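PDB 5WHM: IclR family transcriptional regulator from Brucella abortus, which probably represses transcription by binding DNA through an N-terminal helix-turn-helix domain, its C-terminal domain being the likely regulatory part, as in other IclR-type regulators. Local coordinates for residues V221-K226 with H260-A265. Numbering follows the deposited sequence. Where two conformers were deposited one is given.
Sequences VPLVHK and HNISSA
With chi1 at 165°, Leu223 swings CG away from its amide nitrogen to lie beside the carbonyl carbon, and a second torsion of 68° splits the fork so that CD1 reaches Ser263 and CD2 reaches Ile262; in Ser263 a chi1 of 177° likewise sets OG beside its own carbonyl carbon. The contact joins the antiparallel sheet of the GAF-like C-terminal domain, probably the regulatory part as in other IclR-type proteins, to the last turns of helix 244-265, which lies on one face of that sheet. Leu223 sits near the end of strand 216-225, two residues beyond Val221, and both side chains touch the helix: Val221 packs on Leu255, Ile256 and Val259, and Leu223 carries the row on to Val259 and the C-terminal turn.

The touch is apolar and small, burying about 105 Å² in all. The closest CA atoms across the contact, those of Leu223 and Ser263, stand 7.3 Å apart, near enough for one leucine to span the gap. Ile262, with its CB directed at the strand, turns its CG2 branch to Leu223, the CG2 to CD2 distance being 4.2 Å. Its side chain also meets Phe233 of strand 229-238 and, on helix 101-115, Ala104 and Leu107, so this buried isoleucine links the sheet with two helices. Leu223 also touches Phe233, while its backbone is hydrogen-bonded to Leu231 of the adjacent strand.

Ser263 lies at the more open margin, where its CB and OG both rest against one methyl, CB 3.6 Å and OG 3.7 Å from CD1 of Leu223.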
loop_
_atom_site.group_PDB
_atom_site.type_symbol
_atom_site.label_atom_id
_atom_site.label_comp_id
_atom_site.label_asym_id
_atom_site.label_seq_id
_atom_site.Cartn_x
_atom_site.Cartn_y
_atom_site.Cartn_z
ATOM N N VAL C 221 -23.920 -2.643 0.531
ATOM C CA VAL C 221 -24.584 -2.872 -0.756
ATOM C C VAL C 221 -23.510 -3.165 -1.794
ATOM O O VAL C 221 -22.572 -2.360 -1.945
ATOM C CB VAL C 221 -25.419 -1.659 -1.190
ATOM C CG1 VAL C 221 -25.898 -1.816 -2.629
ATOM C CG2 VAL C 221 -26.619 -1.452 -0.243
ATOM N N PRO C 222 -23.587 -4.270 -2.528
ATOM C CA PRO C 222 -22.535 -4.586 -3.498
ATOM C C PRO C 222 -22.832 -3.977 -4.866
ATOM O O PRO C 222 -23.957 -3.588 -5.180
ATOM C CB PRO C 222 -22.581 -6.118 -3.556
ATOM C CG PRO C 222 -24.097 -6.417 -3.390
ATOM C CD PRO C 222 -24.638 -5.309 -2.490
ATOM N N LEU C 223 -21.788 -3.881 -5.678
ATOM C CA LEU C 223 -21.919 -3.419 -7.054
ATOM C C LEU C 223 -21.030 -4.288 -7.936
ATOM O O LEU C 223 -19.828 -4.390 -7.682
ATOM C CB LEU C 223 -21.508 -1.950 -7.165
ATOM C CG LEU C 223 -21.256 -1.407 -8.566
ATOM C CD1 LEU C 223 -22.576 -1.360 -9.320
ATOM C CD2 LEU C 223 -20.637 -0.045 -8.464
ATOM N N VAL C 224 -21.599 -4.904 -8.963
ATOM C CA VAL C 224 -20.824 -5.725 -9.885
ATOM C C VAL C 224 -20.257 -4.810 -10.963
ATOM O O VAL C 224 -21.014 -4.179 -11.702
ATOM C CB VAL C 224 -21.677 -6.846 -10.500
ATOM C CG1 VAL C 224 -20.859 -7.607 -11.535
ATOM C CG2 VAL C 224 -22.177 -7.803 -9.423
ATOM N N HIS C 225 -18.927 -4.715 -11.044
ATOM C CA HIS C 225 -18.266 -3.828 -11.996
ATOM C C HIS C 225 -17.427 -4.653 -12.964
ATOM O O HIS C 225 -16.692 -5.551 -12.542
ATOM C CB HIS C 225 -17.395 -2.791 -11.280
ATOM C CG HIS C 225 -17.002 -1.633 -12.144
ATOM N ND1 HIS C 225 -17.194 -1.622 -13.511
ATOM C CD2 HIS C 225 -16.446 -0.439 -11.835
ATOM C CE1 HIS C 225 -16.752 -0.479 -14.008
ATOM N NE2 HIS C 225 -16.289 0.256 -13.012
ATOM N N LYS C 226 -17.546 -4.345 -14.259
ATOM C CA LYS C 226 -16.900 -5.149 -15.293
ATOM C C LYS C 226 -15.387 -5.192 -15.121
ATOM O O LYS C 226 -14.763 -6.221 -15.405
ATOM C CB LYS C 226 -17.267 -4.604 -16.675
ATOM C CG LYS C 226 -17.126 -3.086 -16.784
ATOM C CD LYS C 226 -17.779 -2.506 -18.045
ATOM C CE LYS C 226 -17.000 -2.843 -19.312
ATOM N NZ LYS C 226 -17.084 -1.744 -20.316
ATOM N N HIS C 260 -26.530 2.797 -7.000
ATOM C CA HIS C 260 -27.127 2.945 -8.324
ATOM C C HIS C 260 -26.599 4.187 -9.034
ATOM O O HIS C 260 -26.334 4.152 -10.241
ATOM C CB HIS C 260 -28.652 3.007 -8.226
ATOM C CG HIS C 260 -29.327 3.036 -9.560
ATOM N ND1 HIS C 260 -29.648 4.210 -10.207
ATOM C CD2 HIS C 260 -29.707 2.034 -10.387
ATOM C CE1 HIS C 260 -30.217 3.931 -11.367
ATOM N NE2 HIS C 260 -30.265 2.617 -11.500
ATOM N N ASN C 261 -26.452 5.296 -8.306
ATOM C CA ASN C 261 -25.897 6.507 -8.912
ATOM C C ASN C 261 -24.445 6.280 -9.349
ATOM O O ASN C 261 -24.062 6.650 -10.463
ATOM C CB ASN C 261 -25.984 7.697 -7.941
ATOM C CG ASN C 261 -27.439 8.206 -7.732
ATOM O OD1 ASN C 261 -28.264 8.155 -8.643
ATOM N ND2 ASN C 261 -27.728 8.718 -6.531
ATOM N N ILE C 262 -23.639 5.636 -8.498
ATOM C CA ILE C 262 -22.258 5.312 -8.873
ATOM C C ILE C 262 -22.247 4.441 -10.121
ATOM O O ILE C 262 -21.498 4.691 -11.074
ATOM C CB ILE C 262 -21.532 4.624 -7.702
ATOM C CG1 ILE C 262 -21.420 5.579 -6.513
ATOM C CG2 ILE C 262 -20.126 4.145 -8.142
ATOM C CD1 ILE C 262 -20.833 4.943 -5.282
ATOM N N SER C 263 -23.123 3.428 -10.140
ATOM C CA SER C 263 -23.195 2.472 -11.238
ATOM C C SER C 263 -23.552 3.147 -12.560
ATOM O O SER C 263 -23.039 2.764 -13.620
ATOM C CB SER C 263 -24.215 1.390 -10.892
ATOM O OG SER C 263 -24.350 0.492 -11.967
ATOM N N SER C 264 -24.407 4.166 -12.525
ATOM C CA SER C 264 -24.777 4.833 -13.767
ATOM C C SER C 264 -23.715 5.814 -14.253
ATOM O O SER C 264 -23.701 6.143 -15.441
ATOM C CB SER C 264 -26.119 5.552 -13.599
ATOM O OG SER C 264 -26.082 6.426 -12.489
ATOM N N ALA C 265 -22.837 6.288 -13.368
ATOM C CA ALA C 265 -21.832 7.280 -13.735
ATOM C C ALA C 265 -20.497 6.664 -14.143
ATOM O O ALA C 265 -19.707 7.328 -14.824
ATOM C CB ALA C 265 -21.608 8.255 -12.578
#